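Local coordinates for protein arylsulfatase (Pseudoalteromonas sp. MB47, PDB 7AJ0) that probably hydrolyses sulfate esters of the algal polysaccharide fucoidan, acting as a calcium-binding exo-sulfatase of the alkaline phosphatase clan, at residues Asn88-Gln99 against Ser366-Leu377. Sequence-based numbering, arbitrary orientation.
Sequences NEGLRLTSMYSQ and SAGQVNNGLMDL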
ATOM      1  N   ASN A  88     -10.194  15.326  38.267  1.00 23.33           N
ATOM      2  CA  ASN A  88     -10.395  16.761  38.438  1.00 23.74           C
ATOM      3  C   ASN A  88     -10.127  17.203  39.871  1.00 24.05           C
ATOM      4  O   ASN A  88      -9.743  18.355  40.102  1.00 24.36           O
ATOM      5  CB  ASN A  88     -11.815  17.144  38.019  1.00 24.04           C
ATOM      6  CG  ASN A  88     -12.041  16.992  36.527  1.00 23.85           C
ATOM      7  OD1 ASN A  88     -11.107  17.098  35.731  1.00 33.66           O
ATOM      8  ND2 ASN A  88     -13.286  16.743  36.139  1.00 28.46           N
ATOM      9  N   GLU A  89     -10.327  16.317  40.841  1.00 24.03           N
ATOM     10  CA  GLU A  89      -9.998  16.598  42.232  1.00 25.10           C
ATOM     11  C   GLU A  89      -8.618  16.083  42.610  1.00 24.11           C
ATOM     12  O   GLU A  89      -8.278  16.058  43.797  1.00 24.34           O
ATOM     13  CB  GLU A  89     -11.062  15.996  43.149  1.00 25.20           C
ATOM     14  CG  GLU A  89     -12.401  16.698  43.030  1.00 24.97           C
ATOM     15  CD  GLU A  89     -13.544  15.884  43.590  1.00 46.64           C
ATOM     16  OE1 GLU A  89     -13.286  14.828  44.206  1.00 56.05           O
ATOM     17  OE2 GLU A  89     -14.705  16.302  43.405  1.00 46.92           O
ATOM     18  N   GLY A  90      -7.821  15.681  41.630  1.00 23.69           N
ATOM     19  CA  GLY A  90      -6.469  15.196  41.877  1.00 23.50           C
ATOM     20  C   GLY A  90      -5.555  15.555  40.740  1.00 23.26           C
ATOM     21  O   GLY A  90      -5.662  16.648  40.165  1.00 23.42           O
ATOM     22  N   LEU A  91      -4.659  14.637  40.394  1.00 22.93           N
ATOM     23  CA  LEU A  91      -3.622  14.866  39.395  1.00 22.73           C
ATOM     24  C   LEU A  91      -3.833  13.908  38.233  1.00 22.36           C
ATOM     25  O   LEU A  91      -3.897  12.690  38.431  1.00 22.18           O
ATOM     26  CB  LEU A  91      -2.234  14.677  40.012  1.00 22.76           C
ATOM     27  CG  LEU A  91      -1.030  14.551  39.084  1.00 22.56           C
ATOM     28  CD1 LEU A  91      -0.826  15.810  38.272  1.00 25.74           C
ATOM     29  CD2 LEU A  91       0.223  14.234  39.899  1.00 22.66           C
ATOM     30  N   ARG A  92      -3.941  14.457  37.027  1.00 22.29           N
ATOM     31  CA  ARG A  92      -4.071  13.662  35.814  1.00 22.00           C
ATOM     32  C   ARG A  92      -2.734  13.665  35.082  1.00 21.86           C
ATOM     33  O   ARG A  92      -2.229  14.728  34.706  1.00 22.01           O
ATOM     34  CB  ARG A  92      -5.181  14.205  34.916  1.00 22.08           C
ATOM     35  CG  ARG A  92      -5.364  13.412  33.633  1.00 25.45           C
ATOM     36  CD  ARG A  92      -6.695  13.714  32.971  1.00 26.87           C
ATOM     37  NE  ARG A  92      -6.786  15.088  32.485  1.00 25.67           N
ATOM     38  CZ  ARG A  92      -6.369  15.490  31.286  1.00 22.23           C
ATOM     39  NH1 ARG A  92      -5.817  14.626  30.445  1.00 29.24           N
ATOM     40  NH2 ARG A  92      -6.500  16.760  30.932  1.00 22.55           N
ATOM     41  N   LEU A  93      -2.164  12.480  34.889  1.00 21.63           N
ATOM     42  CA  LEU A  93      -0.888  12.314  34.207  1.00 21.53           C
ATOM     43  C   LEU A  93      -1.147  11.987  32.742  1.00 21.37           C
ATOM     44  O   LEU A  93      -1.848  11.016  32.432  1.00 21.23           O
ATOM     45  CB  LEU A  93      -0.065  11.209  34.865  1.00 21.45           C
ATOM     46  CG  LEU A  93       0.352  11.454  36.313  1.00 21.66           C
ATOM     47  CD1 LEU A  93       1.059  10.230  36.871  1.00 27.02           C
ATOM     48  CD2 LEU A  93       1.246  12.677  36.420  1.00 21.87           C
ATOM     49  N   THR A  94      -0.580  12.790  31.845  1.00 21.44           N
ATOM     50  CA  THR A  94      -0.779  12.618  30.414  1.00 21.36           C
ATOM     51  C   THR A  94       0.379  11.899  29.730  1.00 21.26           C
ATOM     52  O   THR A  94       0.299  11.640  28.525  1.00 21.22           O
ATOM     53  CB  THR A  94      -1.006  13.978  29.740  1.00 21.58           C
ATOM     54  OG1 THR A  94       0.048  14.882  30.095  1.00 23.03           O
ATOM     55  CG2 THR A  94      -2.336  14.572  30.169  1.00 25.77           C
ATOM     56  N   SER A  95       1.443  11.568  30.460  1.00 21.25           N
ATOM     57  CA  SER A  95       2.578  10.815  29.927  1.00 21.21           C
ATOM     58  C   SER A  95       2.936   9.664  30.861  1.00 21.15           C
ATOM     59  O   SER A  95       4.082   9.488  31.281  1.00 21.24           O
ATOM     60  CB  SER A  95       3.780  11.726  29.691  1.00 21.39           C
ATOM     61  OG  SER A  95       3.622  12.462  28.490  1.00 31.09           O
ATOM     62  N   MET A  96       1.931   8.865  31.200  1.00 21.05           N
ATOM     63  CA  MET A  96       2.109   7.649  31.983  1.00 21.03           C
ATOM     64  C   MET A  96       2.277   6.475  31.029  1.00 24.92           C
ATOM     65  O   MET A  96       1.584   6.387  30.010  1.00 20.90           O
ATOM     66  CB  MET A  96       0.906   7.436  32.900  1.00 21.02           C
ATOM     67  CG  MET A  96       0.910   6.144  33.691  1.00 21.05           C
ATOM     68  SD  MET A  96       2.180   6.057  34.952  1.00102.39           S
ATOM     69  CE  MET A  96       1.460   4.805  36.005  1.00 42.08           C
ATOM     70  N   TYR A  97       3.200   5.572  31.359  1.00 21.05           N
ATOM     71  CA  TYR A  97       3.608   4.529  30.431  1.00 21.08           C
ATOM     72  C   TYR A  97       3.544   3.153  31.069  1.00 21.16           C
ATOM     73  O   TYR A  97       3.829   2.986  32.258  1.00 26.33           O
ATOM     74  CB  TYR A  97       5.036   4.787  29.908  1.00 21.20           C
ATOM     75  CG  TYR A  97       5.064   5.819  28.814  1.00 21.17           C
ATOM     76  CD1 TYR A  97       4.794   5.466  27.500  1.00 21.16           C
ATOM     77  CD2 TYR A  97       5.333   7.149  29.092  1.00 21.21           C
ATOM     78  CE1 TYR A  97       4.799   6.407  26.493  1.00 21.19           C
ATOM     79  CE2 TYR A  97       5.344   8.096  28.093  1.00 21.75           C
ATOM     80  CZ  TYR A  97       5.076   7.719  26.793  1.00 21.23           C
ATOM     81  OH  TYR A  97       5.082   8.659  25.792  1.00 21.32           O
ATOM     82  N   SER A  98       3.166   2.169  30.247  1.00 21.17           N
ATOM     83  CA  SER A  98       3.090   0.776  30.661  1.00 21.32           C
ATOM     84  C   SER A  98       3.927  -0.078  29.720  1.00 21.48           C
ATOM     85  O   SER A  98       4.639   0.458  28.862  1.00 21.49           O
ATOM     86  CB  SER A  98       1.641   0.299  30.660  1.00 21.56           C
ATOM     87  OG  SER A  98       1.127   0.268  29.337  1.00 21.21           O
ATOM     88  N   GLN A  99       3.844  -1.388  29.851  1.00 21.68           N
ATOM     89  CA  GLN A  99       4.392  -2.310  28.861  1.00 21.89           C
ATOM     90  C   GLN A  99       3.341  -2.597  27.800  1.00 21.84           C
ATOM     91  O   GLN A  99       2.164  -2.269  27.959  1.00 21.67           O
ATOM     92  CB  GLN A  99       4.856  -3.588  29.544  1.00 22.21           C
ATOM     93  CG  GLN A  99       5.815  -3.341  30.696  1.00 22.31           C
ATOM     94  CD  GLN A  99       7.067  -2.604  30.262  1.00 22.34           C
ATOM     95  OE1 GLN A  99       7.827  -3.087  29.421  1.00 32.88           O
ATOM     96  NE2 GLN A  99       7.282  -1.423  30.828  1.00 22.18           N
ATOM     97  N   SER A 366      -2.975  18.339  45.353  1.00 24.95           N
ATOM     98  CA  SER A 366      -3.886  19.427  45.039  1.00 25.22           C
ATOM     99  C   SER A 366      -4.736  19.079  43.823  1.00 24.84           C
ATOM    100  O   SER A 366      -4.288  18.403  42.891  1.00 24.38           O
ATOM    101  CB  SER A 366      -3.107  20.716  44.791  1.00 25.52           C
ATOM    102  OG  SER A 366      -2.424  21.122  45.964  1.00 37.38           O
ATOM    103  N   ALA A 367      -5.976  19.550  43.843  1.00 25.08           N
ATOM    104  CA  ALA A 367      -6.931  19.224  42.800  1.00 24.82           C
ATOM    105  C   ALA A 367      -6.652  20.015  41.530  1.00 24.76           C
ATOM    106  O   ALA A 367      -6.122  21.127  41.566  1.00 25.09           O
ATOM    107  CB  ALA A 367      -8.355  19.505  43.281  1.00 25.19           C
ATOM    108  N   GLY A 368      -7.015  19.420  40.396  1.00 24.37           N
ATOM    109  CA  GLY A 368      -6.971  20.124  39.135  1.00 24.37           C
ATOM    110  C   GLY A 368      -5.619  20.191  38.475  1.00 24.14           C
ATOM    111  O   GLY A 368      -5.375  21.108  37.684  1.00 24.31           O
ATOM    112  N   GLN A 369      -4.730  19.251  38.768  1.00 23.82           N
ATOM    113  CA  GLN A 369      -3.411  19.228  38.158  1.00 24.21           C
ATOM    114  C   GLN A 369      -3.414  18.330  36.928  1.00 23.18           C
ATOM    115  O   GLN A 369      -3.893  17.193  36.980  1.00 31.85           O
ATOM    116  CB  GLN A 369      -2.360  18.726  39.146  1.00 23.60           C
ATOM    117  CG  GLN A 369      -1.985  19.706  40.226  1.00 24.08           C
ATOM    118  CD  GLN A 369      -0.911  19.152  41.138  1.00 24.08           C
ATOM    119  OE1 GLN A 369       0.273  19.175  40.804  1.00 24.67           O
ATOM    120  NE2 GLN A 369      -1.323  18.633  42.289  1.00 24.19           N
ATOM    121  N   VAL A 370      -2.876  18.844  35.826  1.00 23.17           N
ATOM    122  CA  VAL A 370      -2.581  18.051  34.640  1.00 22.81           C
ATOM    123  C   VAL A 370      -1.083  18.174  34.396  1.00 22.77           C
ATOM    124  O   VAL A 370      -0.576  19.280  34.168  1.00 23.06           O
ATOM    125  CB  VAL A 370      -3.385  18.509  33.416  1.00 22.87           C
ATOM    126  CG1 VAL A 370      -3.270  17.482  32.301  1.00 22.52           C
ATOM    127  CG2 VAL A 370      -4.840  18.730  33.789  1.00 23.07           C
ATOM    128  N   ASN A 371      -0.378  17.047  34.463  1.00 22.48           N
ATOM    129  CA  ASN A 371       1.078  17.025  34.432  1.00 22.49           C
ATOM    130  C   ASN A 371       1.542  16.028  33.384  1.00 22.18           C
ATOM    131  O   ASN A 371       1.133  14.863  33.408  1.00 21.92           O
ATOM    132  CB  ASN A 371       1.643  16.657  35.807  1.00 22.57           C
ATOM    133  CG  ASN A 371       3.098  17.042  35.963  1.00 22.75           C
ATOM    134  OD1 ASN A 371       3.880  16.955  35.018  1.00 22.67           O
ATOM    135  ND2 ASN A 371       3.468  17.477  37.161  1.00 29.09           N
ATOM    136  N   ASN A 372       2.402  16.484  32.473  1.00 22.25           N
ATOM    137  CA  ASN A 372       2.899  15.662  31.380  1.00 22.04           C
ATOM    138  C   ASN A 372       4.257  15.037  31.690  1.00 22.02           C
ATOM    139  O   ASN A 372       4.934  14.556  30.774  1.00 21.94           O
ATOM    140  CB  ASN A 372       2.979  16.498  30.100  1.00 22.19           C
ATOM    141  CG  ASN A 372       2.984  15.648  28.843  1.00 21.99           C
ATOM    142  OD1 ASN A 372       2.416  14.556  28.814  1.00 21.74           O
ATOM    143  ND2 ASN A 372       3.622  16.150  27.792  1.00 22.15           N
ATOM    144  N   GLY A 373       4.663  15.025  32.958  1.00 22.13           N
ATOM    145  CA  GLY A 373       5.945  14.445  33.313  1.00 22.17           C
ATOM    146  C   GLY A 373       5.958  12.936  33.149  1.00 21.92           C
ATOM    147  O   GLY A 373       4.956  12.253  33.352  1.00 21.74           O
ATOM    148  N   LEU A 374       7.124  12.412  32.783  1.00 21.97           N
ATOM    149  CA  LEU A 374       7.238  10.994  32.479  1.00 21.80           C
ATOM    150  C   LEU A 374       7.059  10.153  33.738  1.00 21.80           C
ATOM    151  O   LEU A 374       7.621  10.450  34.793  1.00 22.01           O
ATOM    152  CB  LEU A 374       8.598  10.692  31.850  1.00 21.94           C
ATOM    153  CG  LEU A 374       8.906  11.347  30.504  1.00 21.99           C
ATOM    154  CD1 LEU A 374      10.236  10.817  29.965  1.00 22.15           C
ATOM    155  CD2 LEU A 374       7.787  11.114  29.506  1.00 21.76           C
ATOM    156  N   MET A 375       6.265   9.089  33.619  1.00 21.61           N
ATOM    157  CA  MET A 375       6.062   8.159  34.720  1.00 21.64           C
ATOM    158  C   MET A 375       5.791   6.774  34.153  1.00 21.52           C
ATOM    159  O   MET A 375       5.271   6.631  33.044  1.00 21.36           O
ATOM    160  CB  MET A 375       4.914   8.601  35.631  1.00 25.58           C
ATOM    161  CG  MET A 375       4.723   7.699  36.838  1.00 22.53           C
ATOM    162  SD  MET A 375       4.033   8.550  38.265  1.00 29.52           S
ATOM    163  CE  MET A 375       3.753   7.168  39.375  1.00 26.20           C
ATOM    164  N   ASP A 376       6.146   5.756  34.935  1.00 29.15           N
ATOM    165  CA  ASP A 376       6.137   4.362  34.514  1.00 21.64           C
ATOM    166  C   ASP A 376       5.335   3.546  35.517  1.00 21.69           C
ATOM    167  O   ASP A 376       5.105   3.974  36.650  1.00 21.79           O
ATOM    168  CB  ASP A 376       7.581   3.830  34.406  1.00 21.88           C
ATOM    169  CG  ASP A 376       7.688   2.552  33.592  1.00 41.77           C
ATOM    170  OD1 ASP A 376       7.063   1.537  33.968  1.00 44.19           O
ATOM    171  OD2 ASP A 376       8.410   2.563  32.572  1.00 51.63           O
ATOM    172  N   LEU A 377       4.902   2.355  35.093  1.00 21.67           N
ATOM    173  CA  LEU A 377       4.263   1.441  36.036  1.00 21.80           C
ATOM    174  C   LEU A 377       5.235   0.995  37.123  1.00 28.88           C
ATOM    175  O   LEU A 377       4.827   0.778  38.271  1.00 22.28           O
ATOM    176  CB  LEU A 377       3.707   0.217  35.312  1.00 23.16           C
ATOM    177  CG  LEU A 377       2.359   0.357  34.604  1.00 21.57           C
ATOM    178  CD1 LEU A 377       2.000  -0.961  33.924  1.00 21.66           C
ATOM    179  CD2 LEU A 377       1.261   0.783  35.561  1.00 31.60           C
TER
HETATM  180  O   HOH W   1       2.300  12.496  32.906  1.00 22.07           O
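L91, R92 and L93 pair in parallel with Q369, V370 and N371 at one edge of the large mixed sheet of the sulfatase fold; strand 354-360 flanks 91-97 on its other side, antiparallel. Backbone bonds alternate across the pair, among them the nearly straight R92 N to Q369 O (2.7 Å). On one face, with L91 CG anti to the backbone N (chi1 166°) and the branch turned by chi2 (63°), CD1 swings over the neighbouring strand, 3.4 Å from Q369 CB and also against N371 CB. L91, L93 and N371 meet helix 406-409 here. On the face of R92 and V370 the two side chains run side by side, and the arginine chain bends at chi3 (66°); V370 CG1 lies against one face of the guanidinium, toward its rim, 3.6 Å from R92 NH2. T94 CG2 reaches the same methyl; a second subunit packs against R92, T94, V370 and N372.

At T94-S95 the chain turns and the register slips by one residue. N372 OD1 accepts from T94 OG1 at 2.7 Å, the donor standing above the amide's carbonyl plane; S95 OG lies doubtfully close to the same oxygen. A water bridges the corner, accepting from S95 N and donating to the carbonyl oxygens of N371 and G373, while N371 OD1 closes an Asx turn onto G373 N and N371 ND2 bonds to G414 O.

Pairing resumes as M375 N bonds to S95 O and Y97 N to M375 O, an oxygen that also lies in the plane of the Y97 ring, at its edge. The Y97 hydroxyl bonds to E350 and R433. M96 SD lies beside M375 CG, and M375 SD sits 3.7 Å from L93 CD1.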